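PDB 1ZGH: methionyl-tRNA formyltransferase, which probably transfers a formyl group from a tetrahydrofolate donor to the amino group of the methionine carried by initiator tRNA. Local coordinates for residues 47-52 with 57-62; 146-151 with 164-169; 101-106 with 170-175; 115-120 with 154-159. All blocks are in the same frame, centred on the assembly; numbering follows the deposited sequence.

Contact 1. Residues 47-52 with 57-62; sequences QKFKKE and YNTTII
K50, F49 and Q47 pack one side of helix 40-52 against Y57, T59 and I61 of strand 57-62, a partly buried helix-on-strand contact at one edge strand of the mixed six-strand sheet. The two short axes run nearly antiparallel, at 157°. At the centre the K50 and T59 side chains lie alongside each other, pointing opposite ways, with K50 CB 3.8 Å from T59 CB. The lysine suits this exposed flank: CG stands anti to the backbone N (chi1 169°), the methylenes lie along T59, and NZ reaches T59 O at 3.1 Å, almost in line with the carbonyl bond (172° at the oxygen). A water that accepts from I61 N at 2.9 Å also receives a weak bond from K50 NZ. On the same threonine, OG1 lies at the edge of the F49 ring, near its plane; this hydroxyl is buried and has no polar partner in the model. F49 and Y57 meet rim to rim with nearly parallel rings, neither over the other's face, F49 CZ being 3.8 Å from Y57 CD1, and both also pack on L176 of helix 156-178. At the other end the I61 CD1 methyl abuts the backbone of Q47, 3.6 Å from its N. Such a helix returning over the strand that follows it is the second half of a beta-alpha-beta crossover, here strand 31-36, helix 40-52 and strand 57-62 of a Rossmann-like sheet.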
loop_
_atom_site.group_PDB
_atom_site.type_symbol
_atom_site.label_atom_id
_atom_site.label_comp_id
_atom_site.label_asym_id
_atom_site.label_seq_id
_atom_site.Cartn_x
_atom_site.Cartn_y
_atom_site.Cartn_z
ATOM N N GLN A 47 -6.755 -13.513 -6.801
ATOM C CA GLN A 47 -7.393 -14.576 -7.632
ATOM C C GLN A 47 -6.551 -15.858 -7.627
ATOM O O GLN A 47 -7.076 -16.964 -7.497
ATOM C CB GLN A 47 -7.610 -14.094 -9.068
ATOM C CG GLN A 47 -8.652 -12.970 -9.178
ATOM C CD GLN A 47 -8.685 -12.299 -10.538
ATOM O OE1 GLN A 47 -7.708 -12.333 -11.292
ATOM N NE2 GLN A 47 -9.804 -11.656 -10.849
ATOM N N LYS A 48 -5.232 -15.684 -7.737
ATOM C CA LYS A 48 -4.287 -16.800 -7.663
ATOM C C LYS A 48 -4.367 -17.490 -6.302
ATOM O O LYS A 48 -4.438 -18.731 -6.222
ATOM C CB LYS A 48 -2.873 -16.277 -7.924
ATOM C CG LYS A 48 -1.820 -17.323 -7.969
ATOM N N PHE A 49 -4.389 -16.685 -5.234
ATOM C CA PHE A 49 -4.471 -17.211 -3.868
ATOM C C PHE A 49 -5.785 -17.982 -3.667
ATOM O O PHE A 49 -5.797 -19.076 -3.060
ATOM C CB PHE A 49 -4.334 -16.087 -2.829
ATOM C CG PHE A 49 -4.425 -16.572 -1.422
ATOM C CD1 PHE A 49 -5.670 -16.758 -0.816
ATOM C CD2 PHE A 49 -3.281 -16.892 -0.703
ATOM C CE1 PHE A 49 -5.775 -17.255 0.488
ATOM C CE2 PHE A 49 -3.387 -17.399 0.607
ATOM C CZ PHE A 49 -4.647 -17.588 1.185
ATOM N N LYS A 50 -6.882 -17.441 -4.188
ATOM C CA LYS A 50 -8.202 -18.123 -4.060
ATOM C C LYS A 50 -8.201 -19.500 -4.751
ATOM O O LYS A 50 -8.686 -20.476 -4.198
ATOM C CB LYS A 50 -9.311 -17.238 -4.644
ATOM C CG LYS A 50 -10.666 -17.927 -4.808
ATOM C CD LYS A 50 -11.705 -17.012 -5.447
ATOM C CE LYS A 50 -13.021 -17.770 -5.603
ATOM N NZ LYS A 50 -14.178 -16.905 -5.362
ATOM N N LYS A 51 -7.688 -19.552 -5.973
ATOM C CA LYS A 51 -7.587 -20.793 -6.723
ATOM C C LYS A 51 -6.665 -21.813 -6.054
ATOM O O LYS A 51 -7.016 -22.993 -5.943
ATOM C CB LYS A 51 -7.097 -20.525 -8.137
ATOM N N GLU A 52 -5.488 -21.380 -5.624
ATOM C CA GLU A 52 -4.540 -22.316 -5.020
ATOM C C GLU A 52 -4.985 -22.874 -3.668
ATOM O O GLU A 52 -4.556 -23.954 -3.278
ATOM C CB GLU A 52 -3.153 -21.695 -4.925
ATOM C CG GLU A 52 -2.525 -21.443 -6.295
ATOM C CD GLU A 52 -1.281 -20.586 -6.228
ATOM O OE1 GLU A 52 -1.020 -19.970 -5.162
ATOM O OE2 GLU A 52 -0.570 -20.496 -7.263
ATOM N N TYR A 57 -9.649 -22.603 2.227
ATOM C CA TYR A 57 -10.369 -21.329 2.425
ATOM C C TYR A 57 -11.493 -21.141 1.415
ATOM O O TYR A 57 -11.359 -21.557 0.279
ATOM C CB TYR A 57 -9.374 -20.159 2.336
ATOM C CG TYR A 57 -8.130 -20.348 3.187
ATOM C CD1 TYR A 57 -6.853 -20.295 2.624
ATOM C CD2 TYR A 57 -8.232 -20.591 4.555
ATOM C CE1 TYR A 57 -5.710 -20.481 3.408
ATOM C CE2 TYR A 57 -7.103 -20.789 5.342
ATOM C CZ TYR A 57 -5.845 -20.732 4.758
ATOM O OH TYR A 57 -4.729 -20.920 5.537
ATOM N N ASN A 58 -12.627 -20.580 1.840
ATOM C CA ASN A 58 -13.590 -20.001 0.890
ATOM C C ASN A 58 -13.235 -18.536 0.865
ATOM O O ASN A 58 -13.461 -17.841 1.848
ATOM C CB ASN A 58 -15.050 -20.154 1.314
ATOM C CG ASN A 58 -16.043 -19.551 0.284
ATOM O OD1 ASN A 58 -15.650 -18.997 -0.740
ATOM N ND2 ASN A 58 -17.329 -19.694 0.557
ATOM N N THR A 59 -12.653 -18.104 -0.252
ATOM C CA THR A 59 -12.138 -16.759 -0.423
ATOM C C THR A 59 -13.115 -15.930 -1.259
ATOM O O THR A 59 -13.469 -16.310 -2.376
ATOM C CB THR A 59 -10.744 -16.782 -1.107
ATOM O OG1 THR A 59 -9.849 -17.607 -0.351
ATOM C CG2 THR A 59 -10.151 -15.400 -1.184
ATOM N N THR A 60 -13.577 -14.821 -0.685
ATOM C CA THR A 60 -14.345 -13.812 -1.425
ATOM C C THR A 60 -13.443 -12.598 -1.693
ATOM O O THR A 60 -12.883 -12.034 -0.761
ATOM C CB THR A 60 -15.624 -13.418 -0.621
ATOM O OG1 THR A 60 -16.354 -14.594 -0.304
ATOM C CG2 THR A 60 -16.549 -12.485 -1.404
ATOM N N ILE A 61 -13.325 -12.205 -2.960
ATOM C CA ILE A 61 -12.520 -11.077 -3.363
ATOM C C ILE A 61 -13.443 -9.880 -3.593
ATOM O O ILE A 61 -14.431 -9.988 -4.328
ATOM C CB ILE A 61 -11.696 -11.375 -4.625
ATOM C CG1 ILE A 61 -10.833 -12.613 -4.395
ATOM C CG2 ILE A 61 -10.779 -10.198 -4.985
ATOM C CD1 ILE A 61 -10.134 -13.081 -5.650
ATOM N N ILE A 62 -13.145 -8.782 -2.905
ATOM C CA ILE A 62 -13.906 -7.557 -3.017
ATOM C C ILE A 62 -12.992 -6.460 -3.526
ATOM O O ILE A 62 -11.907 -6.263 -2.985
ATOM C CB ILE A 62 -14.533 -7.189 -1.665
ATOM C CG1 ILE A 62 -15.584 -8.262 -1.291
ATOM C CG2 ILE A 62 -15.127 -5.793 -1.733
ATOM C CD1 ILE A 62 -16.272 -8.049 0.056
HETATM O O HOH W 1 -14.610 -13.721 -5.033
#

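Contact 2. Residues 146-151 with 164-169; sequences FKRDLD and SKIIFN
I166 reaches from helix 156-178 onto strand 144-151 and makes every side-chain contact between 146-151 and 164-169. From its CB, which points at the strand, the short branch CG2 rests against R148 CB at 3.9 Å. The longer branch, CG1, instead stands anti to the carbonyl carbon (chi1 -68°) and carries CD1 forward along the strand. That methyl lies 3.4 Å from D149 O and 4.1 Å from L150 CD1, so one end of the isoleucine meets both a carbonyl oxygen and a leucine branch. A beta-branched residue fits here because its two arms straddle neighbouring strand positions. R148 lends only its CB; beyond it the chain bends at chi2 and leads the guanidinium away, to salt bridges with D170 and E174 one and two turns further along the helix. F146 CD1 sits 3.6 Å above one face of the R148 guanidinium, toward its rim, and probably limits how the group can turn. D149 turns to the other side, where its carboxylate pairs with K129. The contact lies at the edge of the sheet, where helix 156-178, whose F168 packs on helix 40-52, covers strand 144-151, itself paired with strand 127-134.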
loop_
_atom_site.group_PDB
_atom_site.type_symbol
_atom_site.label_atom_id
_atom_site.label_comp_id
_atom_site.label_asym_id
_atom_site.label_seq_id
_atom_site.Cartn_x
_atom_site.Cartn_y
_atom_site.Cartn_z
ATOM N N PHE A 146 2.421 -9.218 13.163
ATOM C CA PHE A 146 3.868 -9.413 12.895
ATOM C C PHE A 146 4.319 -8.562 11.673
ATOM O O PHE A 146 3.495 -7.914 11.010
ATOM C CB PHE A 146 4.224 -10.907 12.697
ATOM C CG PHE A 146 3.481 -11.582 11.551
ATOM C CD1 PHE A 146 4.010 -11.584 10.266
ATOM C CD2 PHE A 146 2.273 -12.215 11.765
ATOM C CE1 PHE A 146 3.335 -12.194 9.209
ATOM C CE2 PHE A 146 1.595 -12.843 10.719
ATOM C CZ PHE A 146 2.125 -12.820 9.438
ATOM N N LYS A 147 5.626 -8.562 11.408
ATOM C CA LYS A 147 6.264 -7.706 10.409
ATOM C C LYS A 147 7.178 -8.510 9.503
ATOM O O LYS A 147 7.667 -9.569 9.909
ATOM C CB LYS A 147 7.113 -6.613 11.081
ATOM C CG LYS A 147 6.318 -5.655 11.950
ATOM C CD LYS A 147 7.203 -4.631 12.649
ATOM C CE LYS A 147 6.388 -3.781 13.601
ATOM N NZ LYS A 147 7.202 -2.710 14.231
ATOM N N ARG A 148 7.391 -8.007 8.284
ATOM C CA ARG A 148 8.375 -8.559 7.346
ATOM C C ARG A 148 9.152 -7.420 6.682
ATOM O O ARG A 148 8.587 -6.347 6.474
ATOM C CB ARG A 148 7.692 -9.406 6.266
ATOM C CG ARG A 148 7.013 -10.669 6.777
ATOM C CD ARG A 148 8.004 -11.722 7.240
ATOM N NE ARG A 148 7.323 -12.850 7.898
ATOM C CZ ARG A 148 7.287 -13.085 9.209
ATOM N NH1 ARG A 148 7.901 -12.293 10.085
ATOM N NH2 ARG A 148 6.642 -14.155 9.665
ATOM N N ASP A 149 10.427 -7.650 6.358
ATOM C CA ASP A 149 11.258 -6.648 5.679
ATOM C C ASP A 149 10.836 -6.391 4.222
ATOM O O ASP A 149 10.325 -7.301 3.526
ATOM C CB ASP A 149 12.736 -7.060 5.666
ATOM C CG ASP A 149 13.363 -7.098 7.058
ATOM O OD1 ASP A 149 12.930 -6.342 7.966
ATOM O OD2 ASP A 149 14.304 -7.899 7.238
ATOM N N LEU A 150 11.048 -5.151 3.783
ATOM C CA LEU A 150 10.750 -4.714 2.421
ATOM C C LEU A 150 11.773 -3.683 1.953
ATOM O O LEU A 150 11.973 -2.648 2.600
ATOM C CB LEU A 150 9.343 -4.094 2.333
ATOM C CG LEU A 150 8.946 -3.514 0.963
ATOM C CD1 LEU A 150 8.773 -4.562 -0.162
ATOM C CD2 LEU A 150 7.733 -2.662 1.095
ATOM N N ASP A 151 12.399 -3.962 0.814
ATOM C CA ASP A 151 13.299 -3.018 0.167
ATOM C C ASP A 151 12.534 -1.984 -0.677
ATOM O O ASP A 151 11.520 -2.301 -1.304
ATOM C CB ASP A 151 14.278 -3.790 -0.725
ATOM C CG ASP A 151 15.235 -4.700 0.083
ATOM O OD1 ASP A 151 15.715 -4.289 1.172
ATOM O OD2 ASP A 151 15.540 -5.812 -0.412
ATOM N N SER A 164 3.344 -6.863 -2.356
ATOM C CA SER A 164 2.182 -7.723 -2.594
ATOM C C SER A 164 2.602 -9.189 -2.566
ATOM O O SER A 164 1.922 -10.036 -1.950
ATOM C CB SER A 164 1.505 -7.362 -3.919
ATOM O OG SER A 164 0.266 -8.041 -4.062
ATOM N N LYS A 165 3.731 -9.487 -3.216
ATOM C CA LYS A 165 4.266 -10.834 -3.219
ATOM C C LYS A 165 4.611 -11.320 -1.791
ATOM O O LYS A 165 4.317 -12.451 -1.444
ATOM C CB LYS A 165 5.439 -10.952 -4.186
ATOM C CG LYS A 165 6.053 -12.319 -4.313
ATOM C CD LYS A 165 6.978 -12.443 -5.583
ATOM C CE LYS A 165 7.906 -13.621 -5.516
ATOM N NZ LYS A 165 8.531 -13.939 -6.865
ATOM N N ILE A 166 5.199 -10.460 -0.966
ATOM C CA ILE A 166 5.470 -10.792 0.441
ATOM C C ILE A 166 4.169 -11.034 1.216
ATOM O O ILE A 166 4.076 -11.974 2.013
ATOM C CB ILE A 166 6.338 -9.678 1.121
ATOM C CG1 ILE A 166 7.740 -9.691 0.490
ATOM C CG2 ILE A 166 6.400 -9.874 2.666
ATOM C CD1 ILE A 166 8.684 -8.490 0.847
ATOM N N ILE A 167 3.162 -10.202 0.970
ATOM C CA ILE A 167 1.921 -10.275 1.684
ATOM C C ILE A 167 1.190 -11.593 1.350
ATOM O O ILE A 167 0.715 -12.337 2.248
ATOM C CB ILE A 167 1.037 -9.057 1.388
ATOM C CG1 ILE A 167 1.604 -7.836 2.122
ATOM C CG2 ILE A 167 -0.417 -9.291 1.849
ATOM C CD1 ILE A 167 0.987 -6.486 1.673
ATOM N N PHE A 168 1.114 -11.883 0.061
ATOM C CA PHE A 168 0.373 -13.056 -0.417
ATOM C C PHE A 168 1.099 -14.381 -0.259
ATOM O O PHE A 168 0.440 -15.399 0.007
ATOM C CB PHE A 168 -0.083 -12.877 -1.867
ATOM C CG PHE A 168 -1.328 -12.025 -1.995
ATOM C CD1 PHE A 168 -2.571 -12.579 -1.774
ATOM C CD2 PHE A 168 -1.245 -10.675 -2.321
ATOM C CE1 PHE A 168 -3.740 -11.805 -1.873
ATOM C CE2 PHE A 168 -2.399 -9.882 -2.438
ATOM C CZ PHE A 168 -3.669 -10.474 -2.212
ATOM N N ASN A 169 2.420 -14.384 -0.398
ATOM C CA ASN A 169 3.160 -15.661 -0.369
ATOM C C ASN A 169 3.631 -16.023 1.026
ATOM O O ASN A 169 3.763 -17.194 1.330
ATOM C CB ASN A 169 4.342 -15.636 -1.335
ATOM C CG ASN A 169 3.909 -15.607 -2.814
ATOM O OD1 ASN A 169 2.717 -15.655 -3.146
ATOM N ND2 ASN A 169 4.888 -15.563 -3.698
#

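Contact 3. Residues 101-106 with 170-175; sequences VVFHMT and DMIPEL
Apolar packing dominates where V101 and F103 of strand 100-104 meet M171, I172 and L175 of helix 156-178, and all five residues are buried. V101 and L175 reach toward each other tip to tip, with V101 CG2 3.9 Å from L175 CD2; the two together bridge the wide gap between helix and strand, whose axes stay 11.5 Å apart. The F103 ring fills the middle of that gap. Its CZ meets I172 CG1 at 3.8 Å, the two side chains crossing at about a right angle, while F103 CE2 lies 4.0 Å from M171 CB. A large aromatic side chain suits this place because it can touch two successive helix residues at once.

A second kind of interaction is Met-aromatic. M171, a selenomethionine in this crystal, runs beside F103 with the reverse heading and sets SE at the ring edge, 5.3 Å from the centroid and 76° off the ring normal. Its flexible chain bends at chi3, and the residue also packs on I130, A132 and F146, so it fits between helix and neighbouring strands.

Polar groups stand apart from this core: H104 NE2, for one, is hydrogen-bonded to G111 O. The helix kinks at P173, whose nitrogen cannot donate to the preceding turn. A long helix running roughly antiparallel along an inner strand, whose alternate residues V101 and F103 point to it, is characteristic of the alpha/beta layering of a Rossmann-like formyltransferase domain.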
loop_
_atom_site.group_PDB
_atom_site.type_symbol
_atom_site.label_atom_id
_atom_site.label_comp_id
_atom_site.label_asym_id
_atom_site.label_seq_id
_atom_site.Cartn_x
_atom_site.Cartn_y
_atom_site.Cartn_z
ATOM N N VAL A 101 -7.604 -6.948 8.894
ATOM C CA VAL A 101 -6.146 -6.928 8.832
ATOM C C VAL A 101 -5.647 -6.023 7.702
ATOM O O VAL A 101 -5.847 -6.305 6.531
ATOM C CB VAL A 101 -5.580 -8.346 8.626
ATOM C CG1 VAL A 101 -4.067 -8.349 8.765
ATOM C CG2 VAL A 101 -6.235 -9.303 9.616
ATOM N N VAL A 102 -5.029 -4.920 8.073
ATOM C CA VAL A 102 -4.371 -4.025 7.124
ATOM C C VAL A 102 -2.870 -4.302 7.109
ATOM O O VAL A 102 -2.291 -4.653 8.122
ATOM C CB VAL A 102 -4.694 -2.553 7.502
ATOM C CG1 VAL A 102 -3.631 -1.564 6.984
ATOM C CG2 VAL A 102 -6.052 -2.202 6.974
ATOM N N PHE A 103 -2.245 -4.102 5.950
ATOM C CA PHE A 103 -0.821 -4.322 5.753
ATOM C C PHE A 103 -0.172 -2.985 5.486
ATOM O O PHE A 103 -0.293 -2.451 4.385
ATOM C CB PHE A 103 -0.619 -5.299 4.592
ATOM C CG PHE A 103 -1.110 -6.668 4.892
ATOM C CD1 PHE A 103 -2.423 -7.014 4.652
ATOM C CD2 PHE A 103 -0.266 -7.616 5.452
ATOM C CE1 PHE A 103 -2.867 -8.279 4.934
ATOM C CE2 PHE A 103 -0.709 -8.881 5.714
ATOM C CZ PHE A 103 -1.999 -9.214 5.467
ATOM N N HIS A 104 0.455 -2.405 6.511
ATOM C CA HIS A 104 0.929 -1.022 6.435
ATOM C C HIS A 104 2.456 -1.023 6.356
ATOM O O HIS A 104 3.119 -1.637 7.179
ATOM C CB HIS A 104 0.390 -0.224 7.612
ATOM C CG HIS A 104 0.880 1.182 7.675
ATOM N ND1 HIS A 104 0.313 2.206 6.952
ATOM C CD2 HIS A 104 1.895 1.736 8.383
ATOM C CE1 HIS A 104 0.949 3.334 7.218
ATOM N NE2 HIS A 104 1.906 3.079 8.095
HETATM N N MSE A 105 3.009 -0.385 5.324
HETATM C CA MSE A 105 4.432 -0.594 4.996
HETATM C C MSE A 105 5.411 0.257 5.785
HETATM O O MSE A 105 6.436 0.693 5.262
HETATM C CB MSE A 105 4.680 -0.455 3.484
HETATM C CG MSE A 105 4.489 0.900 2.902
HETATM SE SE MSE A 105 5.449 0.952 1.114
HETATM C CE MSE A 105 4.517 -0.452 0.231
ATOM N N THR A 106 5.120 0.482 7.059
ATOM C CA THR A 106 6.093 1.101 7.941
ATOM C C THR A 106 6.330 0.223 9.179
ATOM O O THR A 106 5.534 -0.687 9.513
ATOM C CB THR A 106 5.680 2.510 8.375
ATOM O OG1 THR A 106 4.578 2.433 9.301
ATOM C CG2 THR A 106 5.296 3.354 7.168
ATOM N N ASP A 170 3.832 -15.029 1.889
ATOM C CA ASP A 170 4.403 -15.254 3.226
ATOM C C ASP A 170 3.435 -14.856 4.343
ATOM O O ASP A 170 3.063 -15.698 5.170
ATOM C CB ASP A 170 5.724 -14.485 3.334
ATOM C CG ASP A 170 6.380 -14.596 4.711
ATOM O OD1 ASP A 170 7.422 -13.919 4.905
ATOM O OD2 ASP A 170 5.888 -15.351 5.596
HETATM N N MSE A 171 2.991 -13.604 4.354
HETATM C CA MSE A 171 2.252 -13.081 5.495
HETATM C C MSE A 171 0.833 -13.658 5.671
HETATM O O MSE A 171 0.482 -14.082 6.775
HETATM C CB MSE A 171 2.234 -11.554 5.483
HETATM C CG MSE A 171 3.636 -10.963 5.497
HETATM SE SE MSE A 171 3.614 -9.027 5.593
HETATM C CE MSE A 171 3.453 -8.792 7.548
ATOM N N ILE A 172 0.033 -13.645 4.611
ATOM C CA ILE A 172 -1.312 -14.178 4.655
ATOM C C ILE A 172 -1.321 -15.676 5.045
ATOM O O ILE A 172 -1.998 -16.034 5.989
ATOM C CB ILE A 172 -2.142 -13.832 3.382
ATOM C CG1 ILE A 172 -2.522 -12.339 3.434
ATOM C CG2 ILE A 172 -3.450 -14.651 3.331
ATOM C CD1 ILE A 172 -3.275 -11.806 2.227
ATOM N N PRO A 173 -0.539 -16.536 4.368
ATOM C CA PRO A 173 -0.462 -17.946 4.815
ATOM C C PRO A 173 -0.086 -18.150 6.293
ATOM O O PRO A 173 -0.671 -19.001 6.979
ATOM C CB PRO A 173 0.607 -18.542 3.899
ATOM C CG PRO A 173 0.528 -17.709 2.677
ATOM C CD PRO A 173 0.292 -16.313 3.175
ATOM N N GLU A 174 0.882 -17.387 6.775
ATOM C CA GLU A 174 1.288 -17.457 8.184
ATOM C C GLU A 174 0.171 -17.021 9.128
ATOM O O GLU A 174 -0.154 -17.725 10.110
ATOM C CB GLU A 174 2.531 -16.596 8.436
ATOM C CG GLU A 174 2.789 -16.340 9.928
ATOM C CD GLU A 174 4.172 -16.756 10.347
ATOM O OE1 GLU A 174 4.930 -15.898 10.854
ATOM O OE2 GLU A 174 4.488 -17.953 10.171
ATOM N N LEU A 175 -0.404 -15.859 8.845
ATOM C CA LEU A 175 -1.556 -15.368 9.612
ATOM C C LEU A 175 -2.703 -16.375 9.719
ATOM O O LEU A 175 -3.198 -16.627 10.824
ATOM C CB LEU A 175 -2.104 -14.072 9.019
ATOM C CG LEU A 175 -3.248 -13.429 9.819
ATOM C CD1 LEU A 175 -2.702 -12.723 11.033
ATOM C CD2 LEU A 175 -4.030 -12.447 8.949
#

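Contact 4. Residues 115-120 with 154-159; sequences SPLQNL and GTAEEI
L117 and A156 bring the starts of two helices together, their CA atoms 7.5 Å apart, near the beginnings of helix 116-122 and helix 156-178. One leucine forms the whole bridge: a chi1 of 174° swings CG to the far side of CA from the amide nitrogen, and the fork beyond it sends its two methyls to different partners. L117 CD2 comes down on A156, 3.7 Å from both CA and CB, an approach that the small alanine permits. L117 CD1 turns to I159 one turn further on, touching its CD1 at 3.9 Å and its CG2 at 4.0 Å, so that the branched isoleucine receives the methyl between its two arms. The first turn of helix 156-178 is fixed by a capping box: T155 OG1 accepts from E158 N at 3.1 Å, and T155 N returns a bond to E158 OE1 at 3.0 Å, approaching from above the carboxylate plane. The contact itself rests on dispersion and the exclusion of water, while directional bonds lie around it: G154 O accepts from R216 NH1, tying the start of helix 156-178 to helix 208-217, and Q118 NE2 bonds M217 O, tying helix 116-122 to the same helix.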
loop_
_atom_site.group_PDB
_atom_site.type_symbol
_atom_site.label_atom_id
_atom_site.label_comp_id
_atom_site.label_asym_id
_atom_site.label_seq_id
_atom_site.Cartn_x
_atom_site.Cartn_y
_atom_site.Cartn_z
ATOM N N SER A 115 0.034 7.893 2.482
ATOM C CA SER A 115 1.061 7.820 1.421
ATOM C C SER A 115 2.405 7.312 1.937
ATOM O O SER A 115 3.438 8.002 1.834
ATOM C CB SER A 115 1.186 9.182 0.733
ATOM O OG SER A 115 -0.086 9.737 0.465
ATOM N N PRO A 116 2.392 6.134 2.574
ATOM C CA PRO A 116 3.609 5.730 3.252
ATOM C C PRO A 116 4.797 5.574 2.295
ATOM O O PRO A 116 5.901 5.920 2.678
ATOM C CB PRO A 116 3.217 4.419 3.964
ATOM C CG PRO A 116 2.018 3.915 3.218
ATOM C CD PRO A 116 1.295 5.146 2.744
ATOM N N LEU A 117 4.595 5.095 1.065
ATOM C CA LEU A 117 5.745 4.883 0.178
ATOM C C LEU A 117 6.478 6.188 -0.136
ATOM O O LEU A 117 7.693 6.265 0.003
ATOM C CB LEU A 117 5.360 4.167 -1.118
ATOM C CG LEU A 117 6.545 4.087 -2.117
ATOM C CD1 LEU A 117 7.747 3.371 -1.506
ATOM C CD2 LEU A 117 6.079 3.343 -3.319
ATOM N N GLN A 118 5.720 7.203 -0.528
ATOM C CA GLN A 118 6.250 8.508 -0.848
ATOM C C GLN A 118 6.832 9.171 0.395
ATOM O O GLN A 118 7.911 9.756 0.334
ATOM C CB GLN A 118 5.175 9.403 -1.503
ATOM C CG GLN A 118 4.655 8.908 -2.849
ATOM C CD GLN A 118 3.666 7.749 -2.767
ATOM O OE1 GLN A 118 2.986 7.599 -1.758
ATOM N NE2 GLN A 118 3.593 6.906 -3.828
ATOM N N ASN A 119 6.169 9.018 1.539
ATOM C CA ASN A 119 6.715 9.553 2.788
ATOM C C ASN A 119 8.056 8.889 3.193
ATOM O O ASN A 119 8.976 9.568 3.675
ATOM C CB ASN A 119 5.690 9.448 3.896
ATOM C CG ASN A 119 4.762 10.654 3.947
ATOM O OD1 ASN A 119 5.224 11.802 4.142
ATOM N ND2 ASN A 119 3.465 10.415 3.786
ATOM N N LEU A 120 8.188 7.581 2.926
ATOM C CA LEU A 120 9.442 6.849 3.208
ATOM C C LEU A 120 10.590 7.252 2.256
ATOM O O LEU A 120 11.706 7.490 2.700
ATOM C CB LEU A 120 9.208 5.336 3.100
ATOM C CG LEU A 120 8.332 4.749 4.219
ATOM C CD1 LEU A 120 7.803 3.367 3.765
ATOM C CD2 LEU A 120 9.105 4.660 5.525
ATOM N N GLY A 154 13.599 1.061 -6.789
ATOM C CA GLY A 154 12.702 0.932 -7.999
ATOM C C GLY A 154 11.521 1.914 -8.038
ATOM O O GLY A 154 11.442 2.865 -7.261
ATOM N N THR A 155 10.571 1.662 -8.929
ATOM C CA THR A 155 9.406 2.511 -9.082
ATOM C C THR A 155 8.360 2.117 -8.015
ATOM O O THR A 155 8.411 1.019 -7.468
ATOM C CB THR A 155 8.810 2.303 -10.487
ATOM O OG1 THR A 155 8.326 0.955 -10.614
ATOM C CG2 THR A 155 9.875 2.676 -11.684
ATOM N N ALA A 156 7.371 2.969 -7.806
ATOM C CA ALA A 156 6.245 2.617 -6.949
ATOM C C ALA A 156 5.606 1.284 -7.333
ATOM O O ALA A 156 5.367 0.465 -6.449
ATOM C CB ALA A 156 5.235 3.720 -6.914
ATOM N N GLU A 157 5.311 1.080 -8.625
ATOM C CA GLU A 157 4.744 -0.141 -9.110
ATOM C C GLU A 157 5.577 -1.361 -8.753
ATOM O O GLU A 157 5.016 -2.359 -8.269
ATOM C CB GLU A 157 4.431 -0.109 -10.612
ATOM C CG GLU A 157 3.644 -1.372 -11.131
ATOM C CD GLU A 157 2.525 -1.041 -12.087
ATOM O OE1 GLU A 157 2.065 -1.946 -12.798
ATOM O OE2 GLU A 157 2.074 0.120 -12.103
ATOM N N GLU A 158 6.894 -1.278 -8.952
ATOM C CA GLU A 158 7.819 -2.367 -8.624
ATOM C C GLU A 158 7.822 -2.675 -7.118
ATOM O O GLU A 158 7.775 -3.827 -6.686
ATOM C CB GLU A 158 9.250 -2.028 -9.123
ATOM C CG GLU A 158 9.438 -2.232 -10.624
ATOM C CD GLU A 158 10.696 -1.547 -11.194
ATOM O OE1 GLU A 158 11.350 -0.813 -10.441
ATOM O OE2 GLU A 158 11.000 -1.736 -12.384
ATOM N N ILE A 159 7.786 -1.622 -6.315
ATOM C CA ILE A 159 7.822 -1.771 -4.861
ATOM C C ILE A 159 6.487 -2.342 -4.359
ATOM O O ILE A 159 6.477 -3.226 -3.523
ATOM C CB ILE A 159 8.115 -0.389 -4.175
ATOM C CG1 ILE A 159 9.562 0.059 -4.494
ATOM C CG2 ILE A 159 7.857 -0.469 -2.650
ATOM C CD1 ILE A 159 9.789 1.550 -4.258
#

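In the fold
Helix 156-178 runs through contacts 2, 3 and 4 and links them to contact 1. Contacts 2 and 3 are the closest pair, their centres 7 Å apart, and are joined by the salt bridge from R148 NH2 to E174 OE1 at 2.7 Å. Contact 1 packs against both through one residue: F49 CB lies 4.1 Å from F168 CD1, and F49 CZ 3.8 Å from I172 CG2. Contact 4, at the start of the same helix, stands about 26 Å from contact 1 between centres, yet it meets contact 3 where M105 SE touches L117 CB at 3.9 Å. Contacts 1, 2 and 3 thus cover one mixed sheet, and contact 4 extends the core toward helix 208-217.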